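Local atomic coordinates of gamma-glutamylcyclotransferase (Homo sapiens, PDB entry 3CRY), a protein that catalyses the release of 5-oxoproline from gamma-glutamyl dipeptides, a step that may contribute to glutathione homeostasis, and can also induce cytochrome c release from mitochondria. Residues F49-G54 with G67-F72; G103-I108 with Y125-Y130. The protein carries 1 engineered substitution. All blocks are in the same frame, centred on the assembly; numbering follows the deposited sequence.

Interaction 1: residues F49-G54 with G67-F72; sequences FKLDFG and GIATIF
The F72 ring folds back across the neighbouring strand, laying one face over K50 O and turning its edge to D52. CG sits between the backbone N and the carbonyl carbon (chi1 65°), a crowded position that starts the ring toward its partners. F72 CZ then touches K50 CD at 3.8 Å, the two side chains running side by side, while F72 CE2 reaches D52 CB at 3.9 Å. The D52 carboxylate stands nearly perpendicular to the ring; its OD2 is hydrogen-bonded to Y130 OH. On the other face of the hairpin, with L51 and I71, F53 CE2 touches A69 CB (3.9 Å). F49 sets CD2 against I71 CD1 (3.8 Å) and near F72 O, and its ring also packs on V79 and on V106 of the second subunit. An alanine in place of F49 would probably open a gap beside I71 CD1 and loosen packing at the dimer interface. Six backbone hydrogen bonds tie the strands in three pairs, K50 with F72, D52 with T70 and G54 with I68. Where G67 CA comes within 3.9 Å of G54 CA, a side chain on G67 would collide with G54 N. This is an antiparallel beta hairpin with a long connection, and it borders the probable substrate site: L51 lies beside Y22, and A69 N is hydrogen-bonded to Y139 OH.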
loop_
_atom_site.group_PDB
_atom_site.type_symbol
_atom_site.label_atom_id
_atom_site.label_comp_id
_atom_site.label_asym_id
_atom_site.label_seq_id
_atom_site.Cartn_x
_atom_site.Cartn_y
_atom_site.Cartn_z
ATOM N N PHE A 49 11.434 -5.926 -0.871
ATOM C CA PHE A 49 11.083 -4.567 -1.290
ATOM C C PHE A 49 12.366 -3.844 -1.684
ATOM O O PHE A 49 13.466 -4.230 -1.223
ATOM C CB PHE A 49 10.445 -3.780 -0.139
ATOM C CG PHE A 49 8.976 -4.075 0.096
ATOM C CD1 PHE A 49 8.576 -5.265 0.704
ATOM C CD2 PHE A 49 7.995 -3.120 -0.238
ATOM C CE1 PHE A 49 7.223 -5.520 0.954
ATOM C CE2 PHE A 49 6.649 -3.382 0.008
ATOM C CZ PHE A 49 6.270 -4.566 0.610
ATOM N N LYS A 50 12.222 -2.808 -2.510
ATOM C CA LYS A 50 13.353 -1.999 -2.988
ATOM C C LYS A 50 13.076 -0.528 -2.702
ATOM O O LYS A 50 11.928 -0.066 -2.852
ATOM C CB LYS A 50 13.560 -2.215 -4.492
ATOM C CG LYS A 50 14.701 -1.419 -5.109
ATOM C CD LYS A 50 14.818 -1.710 -6.621
ATOM C CE LYS A 50 16.017 -0.999 -7.248
ATOM N NZ LYS A 50 17.267 -1.779 -7.032
ATOM N N LEU A 51 14.115 0.205 -2.306
ATOM C CA LEU A 51 14.014 1.639 -2.016
ATOM C C LEU A 51 14.083 2.457 -3.320
ATOM O O LEU A 51 14.892 2.160 -4.213
ATOM C CB LEU A 51 15.177 2.042 -1.080
ATOM C CG LEU A 51 15.246 3.493 -0.586
ATOM C CD1 LEU A 51 14.152 3.785 0.423
ATOM C CD2 LEU A 51 16.609 3.762 0.026
ATOM N N ASP A 52 13.256 3.493 -3.435
ATOM C CA ASP A 52 13.281 4.372 -4.602
ATOM C C ASP A 52 13.012 5.792 -4.086
ATOM O O ASP A 52 12.705 5.987 -2.893
ATOM C CB ASP A 52 12.224 3.947 -5.638
ATOM C CG ASP A 52 12.430 4.571 -7.017
ATOM O OD1 ASP A 52 13.499 5.167 -7.312
ATOM O OD2 ASP A 52 11.476 4.471 -7.817
ATOM N N PHE A 53 13.184 6.778 -4.966
ATOM C CA PHE A 53 12.868 8.183 -4.650
ATOM C C PHE A 53 12.062 8.777 -5.777
ATOM O O PHE A 53 12.329 8.504 -6.945
ATOM C CB PHE A 53 14.151 9.025 -4.402
ATOM C CG PHE A 53 14.960 8.538 -3.226
ATOM C CD1 PHE A 53 15.813 7.435 -3.360
ATOM C CD2 PHE A 53 14.810 9.119 -1.965
ATOM C CE1 PHE A 53 16.533 6.945 -2.263
ATOM C CE2 PHE A 53 15.545 8.654 -0.854
ATOM C CZ PHE A 53 16.409 7.557 -1.002
ATOM N N GLY A 54 11.072 9.592 -5.426
ATOM C CA GLY A 54 10.273 10.212 -6.470
ATOM C C GLY A 54 9.404 11.365 -6.056
ATOM O O GLY A 54 9.371 11.771 -4.884
ATOM N N GLY A 67 13.312 14.241 -4.972
ATOM C CA GLY A 67 12.480 13.026 -4.799
ATOM C C GLY A 67 12.498 12.603 -3.342
ATOM O O GLY A 67 13.530 12.702 -2.659
ATOM N N ILE A 68 11.355 12.144 -2.842
ATOM C CA ILE A 68 11.322 11.636 -1.454
ATOM C C ILE A 68 11.145 10.106 -1.462
ATOM O O ILE A 68 10.868 9.495 -2.526
ATOM C CB ILE A 68 10.300 12.374 -0.560
ATOM C CG1 ILE A 68 8.880 12.257 -1.121
ATOM C CG2 ILE A 68 10.714 13.878 -0.384
ATOM C CD1 ILE A 68 7.811 12.931 -0.217
ATOM N N ALA A 69 11.380 9.481 -0.308
ATOM C CA ALA A 69 11.570 8.038 -0.283
ATOM C C ALA A 69 10.270 7.268 -0.458
ATOM O O ALA A 69 9.240 7.648 0.095
ATOM C CB ALA A 69 12.248 7.603 1.031
ATOM N N THR A 70 10.363 6.165 -1.184
ATOM C CA THR A 70 9.255 5.192 -1.285
ATOM C C THR A 70 9.821 3.778 -1.411
ATOM O O THR A 70 11.037 3.597 -1.561
ATOM C CB THR A 70 8.286 5.547 -2.445
ATOM O OG1 THR A 70 7.127 4.683 -2.400
ATOM C CG2 THR A 70 8.992 5.376 -3.826
ATOM N N ILE A 71 8.956 2.778 -1.310
ATOM C CA ILE A 71 9.379 1.365 -1.455
ATOM C C ILE A 71 8.369 0.659 -2.339
ATOM O O ILE A 71 7.191 1.072 -2.423
ATOM C CB ILE A 71 9.518 0.627 -0.097
ATOM C CG1 ILE A 71 8.202 0.693 0.714
ATOM C CG2 ILE A 71 10.715 1.210 0.720
ATOM C CD1 ILE A 71 8.200 -0.089 2.054
ATOM N N PHE A 72 8.832 -0.374 -3.034
ATOM C CA PHE A 72 7.915 -1.176 -3.849
ATOM C C PHE A 72 8.339 -2.641 -3.847
ATOM O O PHE A 72 9.499 -2.954 -3.563
ATOM C CB PHE A 72 7.752 -0.591 -5.261
ATOM C CG PHE A 72 9.013 -0.610 -6.108
ATOM C CD1 PHE A 72 9.435 -1.787 -6.742
ATOM C CD2 PHE A 72 9.745 0.565 -6.314
ATOM C CE1 PHE A 72 10.587 -1.791 -7.549
ATOM C CE2 PHE A 72 10.893 0.572 -7.121
ATOM C CZ PHE A 72 11.314 -0.597 -7.735
#

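Interaction 2: residues G103-I108 with Y125-Y130; sequences GMYVVI and YLMTNY
M127 overlaps the ring of Y105, its CG over one face, 3.8 Å above the plane, offset toward the rim and 22° off the normal measured at the ring centre, a CH-pi contact. Placing CG anti to the carbonyl carbon (chi1 -63°) starts the extended thioether across the ring, and M127 CE arrives at Y105 CZ, 3.7 Å away. SD stays oblique to the ring, 5.3 Å from its centroid, a looser Met-aromatic contact. Y105 crosses Y125 at about a right angle, Y105 CD2 meeting Y125 CB at 3.9 Å, while L126 N lies in the plane of the Y105 ring, at its edge. V107 and Y125 instead run side by side, V107 CG2 against Y125 CE1. On the face of the sheet that carries V106 and L126, V106 CG1 packs on T128 CG2 (3.6 Å), and I108 CD1 meets L126 CD2. Between the two segments only V106 and L126 exchange backbone hydrogen bonds; V106 N to L126 O is nearly straight, at 170°. Farther on, where the strands have parted, one water donates to G103 O (2.9 Å) and accepts from N129 N (3.0 Å), bridging the loops. Y105 touches Q98, the engineered glutamine at the proton-acceptor position, and its OH is hydrogen-bonded to A69 O. Helix 91-97 flanks Y125, with L94 against its ring and D95 bonded to its OH. I68 of strand 68-74 packs on Y105 and M127, while V107 and I108 pair with a strand of the second subunit, carrying the sheet across the dimer interface.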
loop_
_atom_site.group_PDB
_atom_site.type_symbol
_atom_site.label_atom_id
_atom_site.label_comp_id
_atom_site.label_asym_id
_atom_site.label_seq_id
_atom_site.Cartn_x
_atom_site.Cartn_y
_atom_site.Cartn_z
ATOM N N GLY A 103 -3.084 12.094 -1.442
ATOM C CA GLY A 103 -2.679 11.028 -2.351
ATOM C C GLY A 103 -1.185 10.820 -2.408
ATOM O O GLY A 103 -0.693 10.163 -3.352
ATOM N N MET A 104 -0.451 11.368 -1.429
ATOM C CA MET A 104 1.013 11.312 -1.511
ATOM C C MET A 104 1.573 9.924 -1.168
ATOM O O MET A 104 2.465 9.410 -1.859
ATOM C CB MET A 104 1.690 12.450 -0.712
ATOM C CG MET A 104 1.264 13.862 -1.215
ATOM S SD MET A 104 1.582 14.218 -2.996
ATOM C CE MET A 104 3.267 14.851 -2.914
ATOM N N TYR A 105 1.050 9.348 -0.090
ATOM C CA TYR A 105 1.377 7.994 0.347
ATOM C C TYR A 105 0.086 7.290 0.738
ATOM O O TYR A 105 -0.915 7.939 1.079
ATOM C CB TYR A 105 2.281 8.027 1.584
ATOM C CG TYR A 105 3.726 8.481 1.345
ATOM C CD1 TYR A 105 4.054 9.835 1.349
ATOM C CD2 TYR A 105 4.741 7.560 1.142
ATOM C CE1 TYR A 105 5.371 10.258 1.169
ATOM C CE2 TYR A 105 6.077 7.962 0.951
ATOM C CZ TYR A 105 6.375 9.314 0.958
ATOM O OH TYR A 105 7.662 9.728 0.779
ATOM N N VAL A 106 0.129 5.958 0.698
ATOM C CA VAL A 106 -0.928 5.125 1.259
ATOM C C VAL A 106 -0.384 4.433 2.511
ATOM O O VAL A 106 0.847 4.174 2.608
ATOM C CB VAL A 106 -1.456 4.107 0.211
ATOM C CG1 VAL A 106 -0.411 3.016 -0.051
ATOM C CG2 VAL A 106 -2.790 3.506 0.679
ATOM N N VAL A 107 -1.266 4.178 3.488
ATOM C CA VAL A 107 -0.907 3.382 4.663
ATOM C C VAL A 107 -0.786 1.913 4.289
ATOM O O VAL A 107 -1.686 1.369 3.641
ATOM C CB VAL A 107 -1.976 3.505 5.805
ATOM C CG1 VAL A 107 -1.637 2.572 6.954
ATOM C CG2 VAL A 107 -2.123 4.937 6.267
ATOM N N ILE A 108 0.321 1.289 4.679
ATOM C CA ILE A 108 0.505 -0.169 4.502
ATOM C C ILE A 108 0.737 -0.883 5.838
ATOM O O ILE A 108 1.043 -0.250 6.861
ATOM C CB ILE A 108 1.686 -0.493 3.550
ATOM C CG1 ILE A 108 3.033 0.002 4.119
ATOM C CG2 ILE A 108 1.405 0.042 2.128
ATOM C CD1 ILE A 108 4.224 -0.340 3.206
ATOM N N TYR A 125 4.288 3.286 5.068
ATOM C CA TYR A 125 3.729 4.128 3.998
ATOM C C TYR A 125 4.513 3.895 2.738
ATOM O O TYR A 125 5.727 3.684 2.801
ATOM C CB TYR A 125 3.845 5.620 4.350
ATOM C CG TYR A 125 3.087 5.971 5.613
ATOM C CD1 TYR A 125 1.745 6.357 5.549
ATOM C CD2 TYR A 125 3.702 5.873 6.868
ATOM C CE1 TYR A 125 1.030 6.663 6.713
ATOM C CE2 TYR A 125 2.994 6.174 8.036
ATOM C CZ TYR A 125 1.662 6.563 7.940
ATOM O OH TYR A 125 0.977 6.851 9.086
ATOM N N LEU A 126 3.817 3.927 1.598
ATOM C CA LEU A 126 4.514 4.008 0.310
ATOM C C LEU A 126 3.704 4.776 -0.737
ATOM O O LEU A 126 2.491 4.988 -0.562
ATOM C CB LEU A 126 4.929 2.606 -0.166
ATOM C CG LEU A 126 3.794 1.578 -0.380
ATOM C CD1 LEU A 126 2.928 1.870 -1.599
ATOM C CD2 LEU A 126 4.414 0.166 -0.481
ATOM N N MET A 127 4.371 5.226 -1.805
ATOM C CA MET A 127 3.690 5.984 -2.871
ATOM C C MET A 127 3.035 5.008 -3.852
ATOM O O MET A 127 3.618 3.963 -4.159
ATOM C CB MET A 127 4.707 6.818 -3.643
ATOM C CG MET A 127 5.396 7.859 -2.822
ATOM S SD MET A 127 6.648 8.698 -3.861
ATOM C CE MET A 127 7.391 9.709 -2.597
ATOM N N THR A 128 1.852 5.352 -4.358
ATOM C CA THR A 128 1.187 4.516 -5.364
ATOM C C THR A 128 1.150 5.130 -6.762
ATOM O O THR A 128 0.812 4.433 -7.735
ATOM C CB THR A 128 -0.271 4.171 -4.966
ATOM O OG1 THR A 128 -1.059 5.370 -4.937
ATOM C CG2 THR A 128 -0.334 3.508 -3.588
ATOM N N ASN A 129 1.490 6.419 -6.858
ATOM C CA ASN A 129 1.436 7.129 -8.117
ATOM C C ASN A 129 2.529 8.181 -8.068
ATOM O O ASN A 129 2.367 9.224 -7.439
ATOM C CB ASN A 129 0.036 7.779 -8.289
ATOM C CG ASN A 129 -0.145 8.431 -9.646
ATOM O OD1 ASN A 129 0.811 8.532 -10.431
ATOM N ND2 ASN A 129 -1.360 8.885 -9.936
ATOM N N TYR A 130 3.678 7.874 -8.668
ATOM C CA TYR A 130 4.802 8.831 -8.606
ATOM C C TYR A 130 5.718 8.755 -9.810
ATOM O O TYR A 130 5.677 7.787 -10.559
ATOM C CB TYR A 130 5.631 8.611 -7.321
ATOM C CG TYR A 130 6.506 7.348 -7.306
ATOM C CD1 TYR A 130 5.976 6.087 -6.984
ATOM C CD2 TYR A 130 7.869 7.424 -7.599
ATOM C CE1 TYR A 130 6.800 4.927 -6.967
ATOM C CE2 TYR A 130 8.692 6.274 -7.597
ATOM C CZ TYR A 130 8.150 5.032 -7.284
ATOM O OH TYR A 130 8.977 3.916 -7.266
HETATM O O HOH W 1 1.223 8.252 -4.525
#

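Overall arrangement
The two contacts follow one another along the chain, interaction 1 closing before interaction 2 opens, and their centres lie 10 Å apart. They belong to different antiparallel sheets: 49-54 and 67-72 form a hairpin of the three-stranded sheet, whereas 103-108 and 125-130 start and finish the hairpin 106-114/119-126 at one side of the five-stranded sheet. The chain leaving interaction 2 runs through N129 into strand 130-132, which begins at Y130 and pairs with strand 49-56, and T70 OG1 is hydrogen-bonded to M127 N. The two sheets are thus joined beside the catalytic position and the probable substrate-binding residues, and both contacts also meet the second subunit of the homodimer.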